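Local coordinates for protein histidinol-phosphate aminotransferase (Clostridium acetobutylicum, PDB 3FTB) that probably transfers amino groups with the help of pyridoxal 5'-phosphate, as expected of a histidinol-phosphate aminotransferase of the class I and II family, at residues A[269-272]-A[273-277]; A[165-168]-A[169-173]; A[237-240]-A[241-244]; A[250-253]-A[254-258]; A[112-115]-A[116-119]. All blocks are in the same frame, centred on the assembly; numbering follows the deposited sequence.

Contact 1. Residues A[269-272]-A[273-277]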
loop_
_atom_site.group_PDB
_atom_site.type_symbol
_atom_site.label_atom_id
_atom_site.label_comp_id
_atom_site.label_asym_id
_atom_site.label_seq_id
_atom_site.Cartn_x
_atom_site.Cartn_y
_atom_site.Cartn_z
ATOM N N LEU A 269 26.618 -2.868 10.698
ATOM C CA LEU A 269 27.002 -3.174 12.079
ATOM C C LEU A 269 28.357 -2.556 12.418
ATOM O O LEU A 269 28.553 -2.002 13.501
ATOM C CB LEU A 269 27.052 -4.687 12.302
ATOM C CG LEU A 269 25.795 -5.344 12.878
ATOM C CD1 LEU A 269 24.596 -4.408 12.828
ATOM C CD2 LEU A 269 25.494 -6.662 12.173
ATOM N N LEU A 270 29.289 -2.662 11.477
ATOM C CA LEU A 270 30.613 -2.079 11.622
ATOM C C LEU A 270 30.459 -0.599 11.977
ATOM O O LEU A 270 31.248 -0.024 12.739
ATOM C CB LEU A 270 31.377 -2.234 10.305
ATOM C CG LEU A 270 32.760 -2.881 10.358
ATOM C CD1 LEU A 270 33.613 -2.388 9.200
ATOM C CD2 LEU A 270 33.446 -2.613 11.693
ATOM N N TRP A 271 29.420 0.011 11.422
ATOM C CA TRP A 271 29.183 1.424 11.633
ATOM C C TRP A 271 28.735 1.716 13.067
ATOM O O TRP A 271 29.532 2.214 13.858
ATOM C CB TRP A 271 28.210 1.972 10.580
ATOM C CG TRP A 271 27.474 3.179 11.022
ATOM C CD1 TRP A 271 28.009 4.352 11.466
ATOM C CD2 TRP A 271 26.056 3.342 11.063
ATOM N NE1 TRP A 271 27.010 5.234 11.791
ATOM C CE2 TRP A 271 25.800 4.640 11.551
ATOM C CE3 TRP A 271 24.976 2.518 10.738
ATOM C CZ2 TRP A 271 24.510 5.131 11.724
ATOM C CZ3 TRP A 271 23.691 3.009 10.909
ATOM C CH2 TRP A 271 23.470 4.298 11.402
ATOM N N ILE A 272 27.490 1.382 13.417
ATOM C CA ILE A 272 26.941 1.779 14.726
ATOM C C ILE A 272 27.653 1.216 15.933
ATOM O O ILE A 272 27.602 1.817 16.995
ATOM C CB ILE A 272 25.441 1.440 14.922
ATOM C CG1 ILE A 272 25.051 0.224 14.085
ATOM C CG2 ILE A 272 24.560 2.686 14.726
ATOM C CD1 ILE A 272 25.529 -1.094 14.665
ATOM N N LYS A 273 28.273 0.051 15.795
ATOM C CA LYS A 273 29.016 -0.510 16.915
ATOM C C LYS A 273 30.010 0.534 17.425
ATOM O O LYS A 273 29.932 0.969 18.575
ATOM C CB LYS A 273 29.711 -1.813 16.517
ATOM C CG LYS A 273 28.749 -2.985 16.320
ATOM C CD LYS A 273 29.503 -4.297 16.136
ATOM C CE LYS A 273 28.560 -5.468 15.884
ATOM N NZ LYS A 273 27.637 -5.731 17.022
ATOM N N LYS A 274 30.910 0.956 16.542
ATOM C CA LYS A 274 31.866 2.019 16.828
ATOM C C LYS A 274 31.204 3.370 17.059
ATOM O O LYS A 274 31.272 3.933 18.150
ATOM C CB LYS A 274 32.849 2.172 15.667
ATOM C CG LYS A 274 33.833 1.033 15.506
ATOM C CD LYS A 274 35.041 1.494 14.706
ATOM C CE LYS A 274 35.804 0.314 14.116
ATOM N NZ LYS A 274 35.097 -0.304 12.956
ATOM N N GLU A 275 30.587 3.894 16.008
ATOM C CA GLU A 275 30.031 5.238 16.042
ATOM C C GLU A 275 29.088 5.463 17.228
ATOM O O GLU A 275 29.183 6.481 17.920
ATOM C CB GLU A 275 29.359 5.586 14.708
ATOM C CG GLU A 275 29.047 7.065 14.540
ATOM C CD GLU A 275 30.235 7.969 14.875
ATOM O OE1 GLU A 275 31.386 7.500 14.758
ATOM O OE2 GLU A 275 30.019 9.148 15.247
ATOM N N ARG A 276 28.196 4.513 17.486
ATOM C CA ARG A 276 27.272 4.677 18.605
ATOM C C ARG A 276 28.054 4.874 19.893
ATOM O O ARG A 276 27.706 5.716 20.711
ATOM C CB ARG A 276 26.311 3.492 18.752
ATOM C CG ARG A 276 25.313 3.653 19.908
ATOM C CD ARG A 276 24.327 2.491 20.001
ATOM N NE ARG A 276 24.992 1.197 19.860
ATOM C CZ ARG A 276 24.608 0.244 19.013
ATOM N NH1 ARG A 276 23.538 0.426 18.248
ATOM N NH2 ARG A 276 25.289 -0.894 18.933
ATOM N N LYS A 277 29.115 4.090 20.059
ATOM C CA LYS A 277 29.932 4.138 21.267
ATOM C C LYS A 277 30.630 5.486 21.432
ATOM O O LYS A 277 30.691 6.026 22.535
ATOM C CB LYS A 277 30.962 3.000 21.270
ATOM C CG LYS A 277 31.664 2.795 22.602
ATOM C CD LYS A 277 32.620 1.615 22.544
ATOM C CE LYS A 277 33.485 1.545 23.797
ATOM N NZ LYS A 277 34.364 2.742 23.940
#
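Trp271 and Glu275 meet one helical turn apart, with the indole and carboxylate planes nearly parallel, 3° apart. The touching is done by the methylene groups of Glu275 and not by its oxygens: CB of Glu275 lies 3.7 Å from CD1 of Trp271, and CG of Glu275 comes to 3.9 Å from NE1 of Trp271. The bend at chi2 of Glu275 (49°) then turns the carboxylate away, toward Arg278, with which it forms a salt bridge, and toward Asn347. The indole N-H is likewise used beyond the two segments, on the carbonyl of Lys342. Elsewhere on the helix the aliphatic part of Lys273 crosses Leu269, CE of Lys273 resting 4.0 Å from CB of Leu269.

The main chain supplies ordinary helical bonds: Lys273 N to Leu269 O at 3.1 Å, and Glu275 N to Trp271 O at 2.9 Å. The next bond, Arg276 N to Ile272 O, is less certain because that oxygen is modelled too near a neighbouring atom.

A charged group also leaves the segments. Arg276 runs out fully extended through CD and bends at chi3, and NH1 then reaches the carbonyl of Ala297; Ile272 CB lies 4.0 Å from this nitrogen.

Residues 269-277 thus form part of a surface helix, 262-285, with one buried side carrying Trp271, Ile272 and Glu275, where the glutamate charge is met by Arg278, and one exposed side carrying Leu270, Lys273 and Lys274.

Contact 2. Residues A[165-168]-A[169-173]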
loop_
_atom_site.group_PDB
_atom_site.type_symbol
_atom_site.label_atom_id
_atom_site.label_comp_id
_atom_site.label_asym_id
_atom_site.label_seq_id
_atom_site.Cartn_x
_atom_site.Cartn_y
_atom_site.Cartn_z
ATOM N N LYS A 165 13.804 -11.547 32.102
ATOM C CA LYS A 165 12.691 -10.994 32.885
ATOM C C LYS A 165 11.343 -11.079 32.169
ATOM O O LYS A 165 10.298 -11.250 32.803
ATOM C CB LYS A 165 12.949 -9.527 33.237
ATOM C CG LYS A 165 14.311 -9.231 33.819
ATOM C CD LYS A 165 14.288 -7.918 34.593
ATOM C CE LYS A 165 15.508 -7.776 35.489
ATOM N NZ LYS A 165 15.326 -6.691 36.497
ATOM N N PHE A 166 11.370 -10.925 30.847
ATOM C CA PHE A 166 10.150 -10.889 30.049
ATOM C C PHE A 166 9.577 -12.292 29.842
ATOM O O PHE A 166 8.393 -12.436 29.515
ATOM C CB PHE A 166 10.435 -10.226 28.695
ATOM C CG PHE A 166 9.222 -9.608 28.033
ATOM C CD1 PHE A 166 8.717 -8.386 28.465
ATOM C CD2 PHE A 166 8.615 -10.230 26.949
ATOM C CE1 PHE A 166 7.609 -7.807 27.843
ATOM C CE2 PHE A 166 7.515 -9.654 26.325
ATOM C CZ PHE A 166 7.014 -8.442 26.778
ATOM N N ILE A 167 10.406 -13.322 30.032
ATOM C CA ILE A 167 9.943 -14.693 29.839
ATOM C C ILE A 167 8.772 -15.002 30.764
ATOM O O ILE A 167 7.891 -15.793 30.427
ATOM C CB ILE A 167 11.069 -15.743 30.029
ATOM C CG1 ILE A 167 12.228 -15.477 29.055
ATOM C CG2 ILE A 167 10.525 -17.165 29.832
ATOM C CD1 ILE A 167 11.800 -15.166 27.613
ATOM N N HIS A 168 8.756 -14.365 31.927
ATOM C CA HIS A 168 7.621 -14.496 32.833
ATOM C C HIS A 168 6.377 -13.875 32.224
ATOM O O HIS A 168 5.271 -14.377 32.408
ATOM C CB HIS A 168 7.948 -13.879 34.185
ATOM C CG HIS A 168 9.231 -14.385 34.761
ATOM N ND1 HIS A 168 9.313 -15.559 35.476
ATOM C CD2 HIS A 168 10.495 -13.898 34.691
ATOM C CE1 HIS A 168 10.566 -15.765 35.842
ATOM N NE2 HIS A 168 11.303 -14.771 35.376
ATOM N N VAL A 169 6.561 -12.790 31.478
ATOM C CA VAL A 169 5.448 -12.204 30.735
ATOM C C VAL A 169 5.022 -13.147 29.605
ATOM O O VAL A 169 3.838 -13.420 29.421
ATOM C CB VAL A 169 5.793 -10.794 30.162
ATOM C CG1 VAL A 169 4.552 -10.120 29.584
ATOM C CG2 VAL A 169 6.383 -9.924 31.218
ATOM N N LEU A 170 5.995 -13.659 28.857
ATOM C CA LEU A 170 5.707 -14.540 27.743
ATOM C C LEU A 170 4.960 -15.784 28.211
ATOM O O LEU A 170 3.947 -16.167 27.625
ATOM C CB LEU A 170 6.990 -14.931 27.013
ATOM C CG LEU A 170 7.618 -13.844 26.142
ATOM C CD1 LEU A 170 8.521 -14.477 25.102
ATOM C CD2 LEU A 170 6.554 -12.985 25.469
ATOM N N LYS A 171 5.461 -16.409 29.274
ATOM C CA LYS A 171 4.832 -17.609 29.826
ATOM C C LYS A 171 3.415 -17.379 30.334
ATOM O O LYS A 171 2.608 -18.286 30.289
ATOM C CB LYS A 171 5.684 -18.215 30.944
ATOM C CG LYS A 171 6.777 -19.157 30.465
ATOM C CD LYS A 171 7.736 -19.523 31.600
ATOM C CE LYS A 171 8.669 -20.653 31.191
ATOM N NZ LYS A 171 8.785 -20.758 29.706
ATOM N N LEU A 172 3.118 -16.176 30.834
ATOM C CA LEU A 172 1.754 -15.831 31.259
ATOM C C LEU A 172 0.845 -15.512 30.073
ATOM O O LEU A 172 -0.310 -15.949 30.033
ATOM C CB LEU A 172 1.749 -14.637 32.216
ATOM C CG LEU A 172 2.151 -14.811 33.682
ATOM C CD1 LEU A 172 1.995 -13.483 34.403
ATOM C CD2 LEU A 172 1.324 -15.891 34.365
ATOM N N ALA A 173 1.354 -14.731 29.123
ATOM C CA ALA A 173 0.591 -14.423 27.909
ATOM C C ALA A 173 0.138 -15.706 27.217
ATOM O O ALA A 173 -1.049 -15.909 27.001
ATOM C CB ALA A 173 1.409 -13.562 26.950
#
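In Phe166 the ring leaves CA on the side away from the backbone N (chi1 -156°) and in this way comes to lie along the helix beside the next turn, where Val169 and Leu170 meet it. The helix backbone puts CB of Val169 over the middle of the Phe166 ring, a CH-pi contact of 4.0 Å from CB of Val169 to the ring centroid, only 5° off the normal. The chi1 of Val169 (-171°) then spreads its CG1 toward CZ and its CG2 toward CD1 of Phe166, with CG2 of Val169 3.9 Å from CD1 of Phe166.

Leu170 reaches the ring from another direction, its side chain roughly perpendicular to that of Phe166, with CD2 of Leu170 3.6 Å from CE2 of Phe166. Its other methyl, CD1, lies 4.2 Å from CD1 of Ile167. The amide of Leu170 also bonds to Phe166 O at 2.8 Å, and Lys171 N bonds to Ile167 O. The Lys171 chain passes beside CG2 of Ile167 before its amine bonds to Tyr204 OH.

Phe166 and Leu170 both rest on Ile180 of strand 179-183, and Val169 on Ile138 of helix 135-141. This is the apolar face of the crossover helix 163-176 in a beta-alpha-beta unit of the large mixed sheet.

Contact 3. Residues A[237-240]-A[241-244]; sequences KIKA and KQNP
Gln242 folds back over Ile238 where helix 232-239 gives way to loop. Its CB sits 3.7 Å from Lys239 O, and with chi1 at -61° the next carbon, CG, swings back over the last turn to lie 3.2 Å from Ile238 O. Beyond CG the chain is extended, with CD 3.8 Å from the same Ile238 oxygen. The end of the side chain packs obliquely beside the CG2 branch of Ile238 and near Lys239. The Gln242 side chain also touches Glu89 and Leu93 of helix 87-95.

The backbone shows the helix coming apart. Gln242 N bonds to Lys239 O at 2.9 Å, an i to i-3 link whose donor stands 62° out of the carbonyl plane. Ile238 O receives two weak bonds, from Lys241 N at 3.2 Å and from Gln242 N at 3.3 Å.

Lys241 lays its CG 3.2 Å from Lys237 O, then extends to Ser96, whose OG bonds to its amine; on the way it packs on Leu93 and Leu97.

The carbonyls of Lys241 and Gln242 both accept hydrogen bonds from NZ of Lys117 of the second subunit. Carbonyl oxygens collect at the end of a helix, and a lysine ammonium group from the partner chain would be expected to suit the partial negative charge of these oxygens. The chemistry of this frayed turn thus makes it part of the dimer interface.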
loop_
_atom_site.group_PDB
_atom_site.type_symbol
_atom_site.label_atom_id
_atom_site.label_comp_id
_atom_site.label_asym_id
_atom_site.label_seq_id
_atom_site.Cartn_x
_atom_site.Cartn_y
_atom_site.Cartn_z
ATOM N N LYS A 237 -6.350 -13.614 9.969
ATOM C CA LYS A 237 -7.252 -12.523 10.324
ATOM C C LYS A 237 -6.773 -11.153 9.805
ATOM O O LYS A 237 -7.578 -10.286 9.437
ATOM C CB LYS A 237 -7.437 -12.476 11.843
ATOM C CG LYS A 237 -8.110 -13.697 12.445
ATOM C CD LYS A 237 -8.061 -13.629 13.969
ATOM C CE LYS A 237 -8.809 -14.778 14.623
ATOM N NZ LYS A 237 -8.762 -14.682 16.101
ATOM N N ILE A 238 -5.457 -10.961 9.789
ATOM C CA ILE A 238 -4.876 -9.728 9.294
ATOM C C ILE A 238 -4.935 -9.674 7.775
ATOM O O ILE A 238 -5.153 -8.607 7.196
ATOM C CB ILE A 238 -3.428 -9.549 9.780
ATOM C CG1 ILE A 238 -3.414 -9.336 11.294
ATOM C CG2 ILE A 238 -2.802 -8.373 9.074
ATOM C CD1 ILE A 238 -2.066 -9.517 11.918
ATOM N N LYS A 239 -4.751 -10.830 7.140
ATOM C CA LYS A 239 -4.837 -10.943 5.686
ATOM C C LYS A 239 -6.271 -10.690 5.266
ATOM O O LYS A 239 -6.536 -9.961 4.310
ATOM C CB LYS A 239 -4.379 -12.322 5.229
ATOM C CG LYS A 239 -3.609 -12.343 3.913
ATOM C CD LYS A 239 -2.673 -13.547 3.884
ATOM C CE LYS A 239 -1.705 -13.520 5.079
ATOM N NZ LYS A 239 -1.068 -14.840 5.366
ATOM N N ALA A 240 -7.198 -11.277 6.012
ATOM C CA ALA A 240 -8.628 -11.075 5.788
ATOM C C ALA A 240 -9.008 -9.593 5.763
ATOM O O ALA A 240 -10.000 -9.206 5.153
ATOM C CB ALA A 240 -9.428 -11.799 6.856
ATOM N N LYS A 241 -8.211 -8.764 6.428
ATOM C CA LYS A 241 -8.485 -7.337 6.483
ATOM C C LYS A 241 -7.861 -6.583 5.306
ATOM O O LYS A 241 -8.389 -5.559 4.862
ATOM C CB LYS A 241 -8.004 -6.755 7.818
ATOM C CG LYS A 241 -8.709 -7.345 9.030
ATOM C CD LYS A 241 -8.534 -6.473 10.261
ATOM C CE LYS A 241 -9.554 -6.836 11.323
ATOM N NZ LYS A 241 -9.569 -5.884 12.467
ATOM N N GLN A 242 -6.749 -7.097 4.794
ATOM C CA GLN A 242 -5.971 -6.373 3.791
ATOM C C GLN A 242 -6.543 -6.420 2.376
ATOM O O GLN A 242 -7.642 -6.924 2.137
ATOM C CB GLN A 242 -4.538 -6.894 3.754
ATOM C CG GLN A 242 -3.793 -6.729 5.058
ATOM C CD GLN A 242 -2.367 -7.214 4.960
ATOM O OE1 GLN A 242 -1.461 -6.432 4.684
ATOM N NE2 GLN A 242 -2.162 -8.515 5.163
ATOM N N ASN A 243 -5.765 -5.885 1.442
ATOM C CA ASN A 243 -6.103 -5.932 0.033
ATOM C C ASN A 243 -5.023 -6.681 -0.749
ATOM O O ASN A 243 -3.830 -6.417 -0.582
ATOM C CB ASN A 243 -6.260 -4.513 -0.503
ATOM C CG ASN A 243 -7.130 -4.452 -1.730
ATOM O OD1 ASN A 243 -6.678 -4.058 -2.804
ATOM N ND2 ASN A 243 -8.389 -4.849 -1.583
ATOM N N PRO A 244 -5.439 -7.634 -1.590
ATOM C CA PRO A 244 -4.515 -8.401 -2.435
ATOM C C PRO A 244 -3.619 -7.469 -3.250
ATOM O O PRO A 244 -3.988 -6.323 -3.499
ATOM C CB PRO A 244 -5.452 -9.182 -3.345
ATOM C CG PRO A 244 -6.700 -9.344 -2.522
ATOM C CD PRO A 244 -6.836 -8.063 -1.760
#

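Contact 4. Residues A[250-253]-A[254-258]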
loop_
_atom_site.group_PDB
_atom_site.type_symbol
_atom_site.label_atom_id
_atom_site.label_comp_id
_atom_site.label_asym_id
_atom_site.label_seq_id
_atom_site.Cartn_x
_atom_site.Cartn_y
_atom_site.Cartn_z
ATOM N N PHE A 250 8.812 -3.278 -6.711
ATOM C CA PHE A 250 10.156 -2.904 -6.261
ATOM C C PHE A 250 10.360 -3.319 -4.807
ATOM O O PHE A 250 11.405 -3.868 -4.437
ATOM C CB PHE A 250 10.387 -1.402 -6.431
ATOM C CG PHE A 250 10.404 -0.954 -7.864
ATOM C CD1 PHE A 250 11.518 -1.176 -8.661
ATOM C CD2 PHE A 250 9.304 -0.311 -8.421
ATOM C CE1 PHE A 250 11.529 -0.762 -9.984
ATOM C CE2 PHE A 250 9.316 0.098 -9.743
ATOM C CZ PHE A 250 10.430 -0.132 -10.525
ATOM N N ALA A 251 9.347 -3.052 -3.988
ATOM C CA ALA A 251 9.341 -3.500 -2.606
ATOM C C ALA A 251 9.630 -4.989 -2.586
ATOM O O ALA A 251 10.508 -5.449 -1.857
ATOM C CB ALA A 251 7.991 -3.210 -1.962
ATOM N N GLU A 252 8.896 -5.739 -3.401
ATOM C CA GLU A 252 9.112 -7.175 -3.526
ATOM C C GLU A 252 10.547 -7.478 -3.930
ATOM O O GLU A 252 11.181 -8.365 -3.356
ATOM C CB GLU A 252 8.146 -7.765 -4.547
ATOM C CG GLU A 252 8.229 -9.254 -4.701
ATOM C CD GLU A 252 7.265 -9.767 -5.752
ATOM O OE1 GLU A 252 7.182 -9.148 -6.835
ATOM O OE2 GLU A 252 6.589 -10.785 -5.497
ATOM N N MET A 253 11.058 -6.733 -4.912
ATOM C CA MET A 253 12.424 -6.939 -5.386
ATOM C C MET A 253 13.455 -6.696 -4.288
ATOM O O MET A 253 14.457 -7.411 -4.203
ATOM C CB MET A 253 12.735 -6.070 -6.608
ATOM C CG MET A 253 14.149 -6.290 -7.144
ATOM S SD MET A 253 15.416 -5.243 -6.380
ATOM C CE MET A 253 15.117 -3.749 -7.330
ATOM N N ALA A 254 13.211 -5.688 -3.451
ATOM C CA ALA A 254 14.115 -5.391 -2.344
ATOM C C ALA A 254 14.122 -6.507 -1.315
ATOM O O ALA A 254 15.174 -7.025 -0.963
ATOM C CB ALA A 254 13.761 -4.064 -1.685
ATOM N N ALA A 255 12.939 -6.872 -0.834
ATOM C CA ALA A 255 12.796 -7.958 0.138
ATOM C C ALA A 255 13.399 -9.274 -0.341
ATOM O O ALA A 255 13.769 -10.125 0.458
ATOM C CB ALA A 255 11.327 -8.166 0.486
ATOM N N ILE A 256 13.492 -9.442 -1.651
ATOM C CA ILE A 256 13.978 -10.694 -2.219
ATOM C C ILE A 256 15.506 -10.693 -2.386
ATOM O O ILE A 256 16.161 -11.725 -2.214
ATOM C CB ILE A 256 13.210 -11.052 -3.537
ATOM C CG1 ILE A 256 11.818 -11.610 -3.181
ATOM C CG2 ILE A 256 14.018 -12.020 -4.391
ATOM C CD1 ILE A 256 10.868 -11.887 -4.353
ATOM N N ASN A 257 16.065 -9.515 -2.659
ATOM C CA ASN A 257 17.482 -9.376 -2.982
ATOM C C ASN A 257 18.340 -8.721 -1.891
ATOM O O ASN A 257 19.556 -8.910 -1.843
ATOM C CB ASN A 257 17.623 -8.605 -4.299
ATOM C CG ASN A 257 16.954 -9.324 -5.465
ATOM O OD1 ASN A 257 17.433 -10.353 -5.925
ATOM N ND2 ASN A 257 15.844 -8.781 -5.942
ATOM N N CYS A 258 17.699 -7.965 -1.008
ATOM C CA CYS A 258 18.423 -7.154 -0.037
ATOM C C CYS A 258 18.591 -7.808 1.321
ATOM O O CYS A 258 19.509 -7.467 2.050
ATOM C CB CYS A 258 17.788 -5.765 0.094
ATOM S SG CYS A 258 17.884 -4.858 -1.462
#
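Asn257 reaches back to Met253 near the C-terminal end of helix 249-257, a short buried helix with hydrogen bonding that changes character along its length.

Early in the helix the backbone bonds are regular: Ala254 N to Phe250 O at 2.7 Å and Ala255 N to Ala251 O at 3.0 Å. Further on they slacken, and Ile256 N makes only weak bonds, to Glu252 O and to Met253 O. Met253 O is then gripped twice by Asn257, through the backbone N at 3.1 Å and through the side-chain ND2. The carbonyl belongs to a buried residue, and the side-chain amide joins the backbone N-H where the helical bonding is loosening.

Side-chain packing follows two lines. Glu252 and Ile256 run side by side in the same direction, CG of Glu252 3.7 Å from CD1 of Ile256, so the glutamate contributes its methylene to the contact. Met253 bends at chi2 and chi3, and its side chain meets that of Asn257 at about a right angle. The amide nitrogen already bonded to Met253 O also lies close to the thioether chain: CG of Met253 is 3.2 Å from ND2 of Asn257, a tight fit, and SD of Met253 lies 3.6 Å from the same nitrogen.

Around the helix, Met253 and Ala254 pack on Phe44, and Ala255 on Leu66 of helix 64-74. Phe250 stacks on Phe250 of the second subunit, which puts this end of the helix at the dimer interface.

In the side-chain bond, Asn257 ND2 stands 2.6 Å from Met253 O, and that oxygen lies 26° out of the plane of the Asn257 amide.

Contact 5. Residues A[112-115]-A[116-119]; sequences EINA and KKHG
A Schellman motif closes helix 110-117, the crossover helix between strands 100-105 and 121-126 of a beta-alpha-beta unit, and Ala115 O is its main acceptor. This carbonyl oxygen takes the N-H of His118 at 2.9 Å and also pairs with Val120 N, while Gly119 N turns back to Lys116 O at 3.2 Å. Gly119 is the C' residue, and its positive phi (67°) reverses the chain so that it can run on into strand 121-126.

Before the end, the helix is regular: Lys116 N bonds to Glu112 O at 3.0 Å and Lys117 N to Ile113 O at 2.9 Å.

Of the side chains, Glu112 and Lys116 cross at a slant. The glutamate is extended, the lysine bent at chi3 and chi4, and even so OE2 of Glu112 and NZ of Lys116 stay 3.9 Å apart, a long salt bridge. Lys117 runs alongside Asn114, pointing the same way, and its amine forms a salt bridge with Glu92. Because His118 NE2 bonds to the other oxygen of the same carboxylate, Glu92 ties the helix end to helix 87-95. Ala115 touches Val122 of the following strand.

The His118 ring offers its edge to the last turn, with CD2 of His118 3.4 Å from Asn114 O and that oxygen close to the ring plane.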
loop_
_atom_site.group_PDB
_atom_site.type_symbol
_atom_site.label_atom_id
_atom_site.label_comp_id
_atom_site.label_asym_id
_atom_site.label_seq_id
_atom_site.Cartn_x
_atom_site.Cartn_y
_atom_site.Cartn_z
ATOM N N GLU A 112 -0.608 4.261 20.075
ATOM C CA GLU A 112 -1.836 4.854 20.621
ATOM C C GLU A 112 -2.722 5.556 19.585
ATOM O O GLU A 112 -3.956 5.557 19.701
ATOM C CB GLU A 112 -1.503 5.847 21.739
ATOM C CG GLU A 112 -2.733 6.521 22.335
ATOM C CD GLU A 112 -2.401 7.677 23.252
ATOM O OE1 GLU A 112 -1.210 8.049 23.336
ATOM O OE2 GLU A 112 -3.335 8.216 23.888
ATOM N N ILE A 113 -2.093 6.182 18.598
ATOM C CA ILE A 113 -2.823 6.786 17.496
ATOM C C ILE A 113 -3.756 5.741 16.900
ATOM O O ILE A 113 -4.964 5.946 16.805
ATOM C CB ILE A 113 -1.874 7.214 16.376
ATOM C CG1 ILE A 113 -0.943 8.325 16.854
ATOM C CG2 ILE A 113 -2.667 7.641 15.138
ATOM C CD1 ILE A 113 0.170 8.639 15.860
ATOM N N ASN A 114 -3.172 4.616 16.500
ATOM C CA ASN A 114 -3.921 3.547 15.839
ATOM C C ASN A 114 -4.975 2.916 16.724
ATOM O O ASN A 114 -6.082 2.631 16.274
ATOM C CB ASN A 114 -2.973 2.487 15.290
ATOM C CG ASN A 114 -2.285 2.941 14.025
ATOM O OD1 ASN A 114 -1.078 2.798 13.878
ATOM N ND2 ASN A 114 -3.054 3.514 13.105
ATOM N N ALA A 115 -4.627 2.700 17.987
ATOM C CA ALA A 115 -5.587 2.226 18.969
ATOM C C ALA A 115 -6.854 3.074 18.931
ATOM O O ALA A 115 -7.941 2.551 18.681
ATOM C CB ALA A 115 -4.973 2.222 20.380
ATOM N N LYS A 116 -6.707 4.375 19.185
ATOM C CA LYS A 116 -7.828 5.310 19.077
ATOM C C LYS A 116 -8.500 5.200 17.709
ATOM O O LYS A 116 -9.724 5.212 17.612
ATOM C CB LYS A 116 -7.377 6.753 19.353
ATOM C CG LYS A 116 -6.792 6.961 20.756
ATOM C CD LYS A 116 -6.963 8.400 21.289
ATOM C CE LYS A 116 -5.998 9.374 20.637
ATOM N NZ LYS A 116 -5.577 10.473 21.556
ATOM N N LYS A 117 -7.694 5.068 16.656
ATOM C CA LYS A 117 -8.199 4.928 15.290
ATOM C C LYS A 117 -9.141 3.734 15.102
ATOM O O LYS A 117 -9.947 3.705 14.167
ATOM C CB LYS A 117 -7.036 4.826 14.296
ATOM C CG LYS A 117 -7.470 4.528 12.871
ATOM C CD LYS A 117 -6.351 4.730 11.860
ATOM C CE LYS A 117 -6.787 4.279 10.469
ATOM N NZ LYS A 117 -5.895 4.797 9.393
ATOM N N HIS A 118 -9.032 2.746 15.983
ATOM C CA HIS A 118 -9.826 1.527 15.858
ATOM C C HIS A 118 -10.653 1.221 17.104
ATOM O O HIS A 118 -11.132 0.109 17.272
ATOM C CB HIS A 118 -8.934 0.334 15.489
ATOM C CG HIS A 118 -8.400 0.393 14.090
ATOM N ND1 HIS A 118 -9.114 -0.057 12.998
ATOM C CD2 HIS A 118 -7.228 0.868 13.603
ATOM C CE1 HIS A 118 -8.403 0.133 11.901
ATOM N NE2 HIS A 118 -7.256 0.695 12.238
ATOM N N GLY A 119 -10.818 2.211 17.974
ATOM C CA GLY A 119 -11.630 2.052 19.170
ATOM C C GLY A 119 -11.117 1.080 20.224
ATOM O O GLY A 119 -11.896 0.554 21.022
#

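How the contacts relate
All five contacts are turns of single helices or their ends, and no two of them touch within the chain. The closest pair is contacts 3 and 5, whose nearest atoms are about 6 Å apart. Across the dimer they do meet: the Lys117 amine of contact 5, which carries the Glu92 salt bridge, also bonds to the carbonyls of contact 3 in the other subunit. Contact 4 also reaches the interface, through Phe250, and its centre is about 21 Å from that of contact 3. Contacts 2 and 5 both lie on crossover helices of the seven-stranded sheet, centres about 25 Å apart. Contact 1 lies about 38 Å from contact 3, centre to centre, on the opposite side of the chain's centre.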